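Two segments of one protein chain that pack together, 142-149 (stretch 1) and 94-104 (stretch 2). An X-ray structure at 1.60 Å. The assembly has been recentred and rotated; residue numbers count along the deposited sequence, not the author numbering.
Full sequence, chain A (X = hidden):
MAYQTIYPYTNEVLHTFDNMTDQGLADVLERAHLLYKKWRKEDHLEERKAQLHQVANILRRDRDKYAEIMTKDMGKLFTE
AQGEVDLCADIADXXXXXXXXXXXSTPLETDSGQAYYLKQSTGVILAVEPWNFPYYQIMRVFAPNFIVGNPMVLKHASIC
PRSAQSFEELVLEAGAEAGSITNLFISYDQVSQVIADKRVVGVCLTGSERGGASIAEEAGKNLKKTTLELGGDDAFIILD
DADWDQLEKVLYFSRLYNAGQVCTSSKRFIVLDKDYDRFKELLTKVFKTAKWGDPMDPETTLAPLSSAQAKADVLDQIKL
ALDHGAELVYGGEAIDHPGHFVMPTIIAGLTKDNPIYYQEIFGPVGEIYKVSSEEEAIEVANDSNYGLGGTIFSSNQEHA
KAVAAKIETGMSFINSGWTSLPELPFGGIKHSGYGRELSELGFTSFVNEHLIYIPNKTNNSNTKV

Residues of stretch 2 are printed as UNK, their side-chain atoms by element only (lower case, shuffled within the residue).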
ATOM      1  N   PHE A 142     -12.658  -4.603 -10.024  1.00  6.67           N
ATOM      2  CA  PHE A 142     -13.778  -3.777 -10.455  1.00  5.30           C
ATOM      3  C   PHE A 142     -14.900  -3.745  -9.411  1.00  5.95           C
ATOM      4  O   PHE A 142     -15.424  -2.671  -9.101  1.00  6.70           O
ATOM      5  CB  PHE A 142     -14.334  -4.237 -11.808  1.00  5.91           C
ATOM      6  CG  PHE A 142     -15.625  -3.565 -12.169  1.00  6.95           C
ATOM      7  CD1 PHE A 142     -15.640  -2.224 -12.528  1.00  8.21           C
ATOM      8  CD2 PHE A 142     -16.824  -4.260 -12.112  1.00  6.41           C
ATOM      9  CE1 PHE A 142     -16.836  -1.584 -12.841  1.00  9.33           C
ATOM     10  CE2 PHE A 142     -18.024  -3.621 -12.415  1.00  7.12           C
ATOM     11  CZ  PHE A 142     -18.025  -2.295 -12.783  1.00  8.56           C
ATOM     12  N   ALA A 143     -15.282  -4.908  -8.887  1.00  8.01           N
ATOM     13  CA  ALA A 143     -16.424  -4.964  -7.966  1.00  6.95           C
ATOM     14  C   ALA A 143     -16.268  -4.032  -6.753  1.00  8.13           C
ATOM     15  O   ALA A 143     -17.145  -3.199  -6.504  1.00  8.40           O
ATOM     16  CB  ALA A 143     -16.735  -6.408  -7.531  1.00  7.30           C
ATOM     17  N   PRO A 144     -15.148  -4.142  -6.006  1.00  7.39           N
ATOM     18  CA  PRO A 144     -15.056  -3.241  -4.848  1.00  7.22           C
ATOM     19  C   PRO A 144     -14.866  -1.764  -5.215  1.00  6.78           C
ATOM     20  O   PRO A 144     -15.431  -0.889  -4.560  1.00  7.72           O
ATOM     21  CB  PRO A 144     -13.832  -3.771  -4.086  1.00  7.69           C
ATOM     22  CG  PRO A 144     -13.007  -4.452  -5.139  1.00  6.04           C
ATOM     23  CD  PRO A 144     -14.016  -5.090  -6.052  1.00  7.47           C
ATOM     24  N   ASN A 145     -14.086  -1.473  -6.247  1.00  6.53           N
ATOM     25  CA  ASN A 145     -13.906  -0.083  -6.627  1.00  6.88           C
ATOM     26  C   ASN A 145     -15.180   0.569  -7.161  1.00  6.64           C
ATOM     27  O   ASN A 145     -15.452   1.736  -6.884  1.00  7.77           O
ATOM     28  CB  ASN A 145     -12.726   0.075  -7.592  1.00  7.91           C
ATOM     29  CG  ASN A 145     -11.386  -0.028  -6.873  1.00  7.90           C
ATOM     30  OD1 ASN A 145     -11.011   0.866  -6.115  1.00  8.91           O
ATOM     31  ND2 ASN A 145     -10.670  -1.129  -7.095  1.00  8.56           N
ATOM     32  N   PHE A 146     -15.968  -0.192  -7.912  1.00  7.14           N
ATOM     33  CA  PHE A 146     -17.231   0.316  -8.425  1.00  7.04           C
ATOM     34  C   PHE A 146     -18.162   0.657  -7.263  1.00  7.94           C
ATOM     35  O   PHE A 146     -18.804   1.718  -7.250  1.00  7.82           O
ATOM     36  CB  PHE A 146     -17.856  -0.730  -9.341  1.00  5.98           C
ATOM     37  CG  PHE A 146     -19.172  -0.317  -9.943  1.00  8.17           C
ATOM     38  CD1 PHE A 146     -19.266   0.814 -10.743  1.00  7.88           C
ATOM     39  CD2 PHE A 146     -20.308  -1.088  -9.733  1.00  8.70           C
ATOM     40  CE1 PHE A 146     -20.478   1.185 -11.309  1.00 10.47           C
ATOM     41  CE2 PHE A 146     -21.524  -0.726 -10.296  1.00 10.09           C
ATOM     42  CZ  PHE A 146     -21.606   0.413 -11.081  1.00  8.67           C
ATOM     43  N   ILE A 147     -18.222  -0.228  -6.273  1.00  7.58           N
ATOM     44  CA  ILE A 147     -19.052   0.015  -5.097  1.00  5.92           C
ATOM     45  C   ILE A 147     -18.665   1.304  -4.332  1.00  7.81           C
ATOM     46  O   ILE A 147     -19.531   2.122  -4.021  1.00  8.61           O
ATOM     47  CB  ILE A 147     -19.086  -1.215  -4.162  1.00  7.01           C
ATOM     48  CG1 ILE A 147     -19.873  -2.354  -4.824  1.00  8.28           C
ATOM     49  CG2 ILE A 147     -19.694  -0.853  -2.818  1.00  8.47           C
ATOM     50  CD1 ILE A 147     -21.313  -1.974  -5.191  1.00  8.42           C
ATOM     51  N   VAL A 148     -17.379   1.497  -4.043  1.00  8.20           N
ATOM     52  CA  VAL A 148     -16.978   2.712  -3.317  1.00  8.88           C
ATOM     53  C   VAL A 148     -17.141   3.970  -4.173  1.00  8.06           C
ATOM     54  O   VAL A 148     -17.350   5.072  -3.649  1.00 10.00           O
ATOM     55  CB  VAL A 148     -15.549   2.635  -2.728  1.00 11.94           C
ATOM     56  CG1 VAL A 148     -14.503   2.878  -3.797  1.00 11.42           C
ATOM     57  CG2 VAL A 148     -15.384   3.672  -1.614  1.00 13.13           C
ATOM     58  N   GLY A 149     -17.076   3.806  -5.493  1.00  6.97           N
ATOM     59  CA  GLY A 149     -17.220   4.937  -6.395  1.00  8.64           C
ATOM     60  C   GLY A 149     -15.931   5.417  -7.050  1.00  7.15           C
ATOM     61  O   GLY A 149     -15.803   6.595  -7.361  1.00  9.63           O
ATOM     62  N   UNK A  94     -21.325 -10.512  -4.051  1.00  7.25           N
ATOM     63  CA  UNK A  94     -20.720 -10.299  -2.739  1.00  8.35           C
ATOM     64  C   UNK A  94     -20.538  -8.814  -2.422  1.00  8.98           C
ATOM     65  O   UNK A  94     -21.006  -8.334  -1.397  1.00 10.27           O
ATOM     66  o   UNK A  94     -16.282 -10.397   2.048  1.00  9.95           O
ATOM     67  c   UNK A  94     -18.840 -11.576  -0.250  1.00  8.94           C
ATOM     68  c   UNK A  94     -18.085 -11.424   0.899  1.00  8.38           C
ATOM     69  c   UNK A  94     -18.562 -10.837  -1.399  1.00  8.74           C
ATOM     70  c   UNK A  94     -16.728  -9.798  -0.226  1.00  7.56           C
ATOM     71  c   UNK A  94     -17.487  -9.959  -1.369  1.00  7.51           C
ATOM     72  c   UNK A  94     -19.376 -11.027  -2.672  1.00  7.49           C
ATOM     73  c   UNK A  94     -17.026 -10.535   0.904  1.00  8.50           C
ATOM     74  N   UNK A  95     -19.870  -8.079  -3.303  1.00  6.92           N
ATOM     75  CA  UNK A  95     -19.577  -6.683  -2.992  1.00  8.39           C
ATOM     76  C   UNK A  95     -20.827  -5.804  -3.019  1.00  8.56           C
ATOM     77  O   UNK A  95     -20.934  -4.846  -2.262  1.00  9.05           O
ATOM     78  o   UNK A  95     -13.413  -7.809  -1.924  1.00  8.55           O
ATOM     79  c   UNK A  95     -17.106  -6.588  -3.388  1.00  6.83           C
ATOM     80  c   UNK A  95     -16.610  -6.099  -2.183  1.00  9.06           C
ATOM     81  c   UNK A  95     -15.105  -7.919  -3.623  1.00  7.69           C
ATOM     82  c   UNK A  95     -15.385  -6.502  -1.700  1.00  6.86           C
ATOM     83  c   UNK A  95     -16.335  -7.504  -4.099  1.00  7.63           C
ATOM     84  c   UNK A  95     -14.636  -7.414  -2.423  1.00  6.71           C
ATOM     85  c   UNK A  95     -18.459  -6.145  -3.892  1.00  7.12           C
ATOM     86  N   UNK A  96     -21.783  -6.148  -3.872  1.00  8.83           N
ATOM     87  CA  UNK A  96     -23.065  -5.449  -3.838  1.00 10.40           C
ATOM     88  C   UNK A  96     -23.804  -5.716  -2.522  1.00 10.14           C
ATOM     89  O   UNK A  96     -24.407  -4.804  -1.936  1.00 12.19           O
ATOM     90  c   UNK A  96     -23.917  -5.833  -5.040  1.00  9.02           C
ATOM     91  N   UNK A  97     -23.761  -6.962  -2.053  1.00 10.36           N
ATOM     92  CA  UNK A  97     -24.437  -7.325  -0.806  1.00 10.10           C
ATOM     93  C   UNK A  97     -23.756  -6.728   0.412  1.00 12.27           C
ATOM     94  O   UNK A  97     -24.419  -6.351   1.377  1.00 13.00           O
ATOM     95  c   UNK A  97     -24.521  -8.844  -0.639  1.00 10.96           C
ATOM     96  o   UNK A  97     -25.558 -10.707  -1.683  1.00 21.67           O
ATOM     97  o   UNK A  97     -26.506  -8.752  -1.968  1.00 14.71           O
ATOM     98  c   UNK A  97     -25.605  -9.474  -1.498  1.00 14.60           C
ATOM     99  N   UNK A  98     -22.430  -6.642   0.361  1.00 10.11           N
ATOM    100  CA  UNK A  98     -21.651  -6.184   1.503  1.00 10.31           C
ATOM    101  C   UNK A  98     -21.445  -4.675   1.518  1.00 10.26           C
ATOM    102  O   UNK A  98     -20.870  -4.145   2.462  1.00 10.04           O
ATOM    103  c   UNK A  98     -20.283  -6.867   1.520  1.00  8.81           C
ATOM    104  n   UNK A  98     -21.041 -10.297   5.085  1.00 22.71           N
ATOM    105  c   UNK A  98     -20.304  -8.348   1.862  1.00 10.38           C
ATOM    106  c   UNK A  98     -20.636  -8.565   3.329  1.00 14.63           C
ATOM    107  c   UNK A  98     -20.741 -10.048   3.642  1.00 20.08           C
ATOM    108  N   UNK A  99     -21.925  -3.993   0.479  1.00  9.16           N
ATOM    109  CA  UNK A  99     -21.661  -2.568   0.300  1.00 10.77           C
ATOM    110  C   UNK A  99     -21.934  -1.725   1.548  1.00 11.63           C
ATOM    111  O   UNK A  99     -21.058  -0.992   2.011  1.00 11.36           O
ATOM    112  c   UNK A  99     -22.440  -2.033  -0.890  1.00  9.78           C
ATOM    113  N   UNK A 100     -23.142  -1.828   2.100  1.00 10.91           N
ATOM    114  CA  UNK A 100     -23.504  -0.989   3.243  1.00 12.63           C
ATOM    115  C   UNK A 100     -22.605  -1.237   4.454  1.00 11.52           C
ATOM    116  O   UNK A 100     -22.145  -0.292   5.099  1.00 12.36           O
ATOM    117  c   UNK A 100     -24.973  -1.184   3.630  1.00 11.28           C
ATOM    118  o   UNK A 100     -25.542   0.102   1.706  1.00 18.21           O
ATOM    119  o   UNK A 100     -27.080  -1.226   2.537  1.00 24.59           O
ATOM    120  c   UNK A 100     -25.929  -0.735   2.545  1.00 18.74           C
ATOM    121  N   UNK A 101     -22.353  -2.506   4.753  1.00 11.21           N
ATOM    122  CA  UNK A 101     -21.499  -2.872   5.876  1.00 10.85           C
ATOM    123  C   UNK A 101     -20.061  -2.385   5.671  1.00 11.98           C
ATOM    124  O   UNK A 101     -19.415  -1.879   6.595  1.00 12.63           O
ATOM    125  c   UNK A 101     -20.520  -4.852   7.149  1.00 16.27           C
ATOM    126  c   UNK A 101     -20.388  -6.360   7.228  1.00 19.77           C
ATOM    127  o   UNK A 101     -19.338  -6.839   7.704  1.00 24.47           O
ATOM    128  o   UNK A 101     -21.327  -7.066   6.807  1.00 24.05           O
ATOM    129  c   UNK A 101     -21.499  -4.392   6.068  1.00 12.53           C
ATOM    130  N   UNK A 102     -19.563  -2.545   4.452  1.00 11.12           N
ATOM    131  CA  UNK A 102     -18.171  -2.210   4.159  1.00 10.27           C
ATOM    132  C   UNK A 102     -17.934  -0.703   4.073  1.00 12.80           C
ATOM    133  O   UNK A 102     -16.801  -0.243   4.222  1.00 11.80           O
ATOM    134  c   UNK A 102     -17.716  -2.881   2.862  1.00 10.03           C
ATOM    135  c   UNK A 102     -17.453  -6.403   4.288  1.00 12.08           C
ATOM    136  c   UNK A 102     -17.682  -5.039   4.191  1.00 10.45           C
ATOM    137  c   UNK A 102     -17.005  -7.110   3.180  1.00  9.82           C
ATOM    138  c   UNK A 102     -17.032  -5.086   1.885  1.00 10.02           C
ATOM    139  c   UNK A 102     -17.477  -4.367   2.984  1.00  9.40           C
ATOM    140  c   UNK A 102     -16.793  -6.451   1.975  1.00  9.50           C
ATOM    141  N   UNK A 103     -18.997   0.060   3.820  1.00 10.61           N
ATOM    142  CA  UNK A 103     -18.893   1.519   3.684  1.00  9.68           C
ATOM    143  C   UNK A 103     -19.269   2.282   4.953  1.00 12.22           C
ATOM    144  O   UNK A 103     -19.145   3.508   5.005  1.00 14.03           O
ATOM    145  c   UNK A 103     -18.044   2.683   0.894  1.00  9.94           C
ATOM    146  c   UNK A 103     -19.774   1.995   2.532  1.00 10.24           C
ATOM    147  c   UNK A 103     -19.227   1.753   1.130  1.00  9.91           C
ATOM    148  c   UNK A 103     -20.300   1.976   0.077  1.00 13.18           C
ATOM    149  N   UNK A 104     -19.734   1.560   5.968  1.00 11.10           N
ATOM    150  CA  UNK A 104     -20.145   2.189   7.221  1.00 12.98           C
ATOM    151  C   UNK A 104     -19.020   3.003   7.865  1.00 12.56           C
ATOM    152  O   UNK A 104     -17.849   2.618   7.811  1.00 12.89           O
ATOM    153  c   UNK A 104     -21.477  -1.153   9.455  1.00 20.21           C
ATOM    154  c   UNK A 104     -21.467   1.624   9.342  1.00 25.04           C
ATOM    155  s   UNK A 104     -21.980   0.267  10.415  1.00 36.03           S
ATOM    156  c   UNK A 104     -20.616   1.113   8.196  1.00 15.81           C
TER

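Position 94 carries one carbon leading to a six-carbon ring that bears a single oxygen, which defines a tyrosine, Y94. Its chi1 is t, and the side chain makes no contact with stretch 1. Position 95 has the same composition, again one carbon and a six-carbon ring with one oxygen, but here CB points toward stretch 1 and a ring carbon lies 3.6 Å from CB of A143. This second tyrosine is Y95. With chi1 in the m well, its ring lies beneath P144: CB of P144 stands 4.0 Å from the centroid of the Y95 ring and 12° off its normal, a CH-pi contact over the face. The hydroxyl is hydrogen-bonded elsewhere in the structure, so the phenol has no unpaired polar end in this buried setting.

Position 96 has a single side-chain carbon and is therefore alanine. The contact at A96 is made by its backbone, whose CA lies 4.1 Å from CD1 of I147. Position 97 shows two carbons, the second carrying two oxygens: an aspartate, D97, exposed and out of reach of stretch 1. At position 98 four carbons run in a row and end in nitrogen, the pattern of lysine. The end of K98 leads away from stretch 1.

Position 99 again has one carbon, directed toward stretch 1 and 3.6 Å from CG2 of I147. It is alanine, A99, and its short side chain lets the isoleucine methyl come close to the helix. Position 100 repeats the two carbons with two terminal oxygens and is aspartate; CB of D100 points away, and both carboxylate oxygens are hydrogen-bonded elsewhere in the structure. Position 101 has three carbons, the third carrying two oxygens, hence glutamate. E101 does not reach stretch 1, but its OE1 lies 3.7 Å from NZ of K98 in a long salt bridge within the helix.

Position 102 has one carbon followed by a six-carbon ring without oxygen, a phenylalanine. Although CB of F102 points toward stretch 1, its closest approach, from that CB to CG2 of I147, is 6.3 Å. Position 103 holds four carbons forked at the second, and its two terminal carbons lie near I147 and V148. This is leucine: CD1 of L103 is 4.1 Å from CG2 of I147, and its CD2 is 3.8 Å from CG2 of V148. Position 104 has two carbons, a sulfur and a last carbon in an unbranched line, so it is methionine; M104 is exposed and remote from stretch 1.

The two helices cross at -40°, with axes 9.2 Å apart at closest approach, and no hydrogen bond links them. The contact is instead apolar packing that buries 338 Å². I147 is the knob, seated among Y95, A96, A99 and L103, while A143 and P144 pack on the Y95 ring and V148 meets L103 farther along the helices.

Stretch 2 (94-104) YYADKADEFLM
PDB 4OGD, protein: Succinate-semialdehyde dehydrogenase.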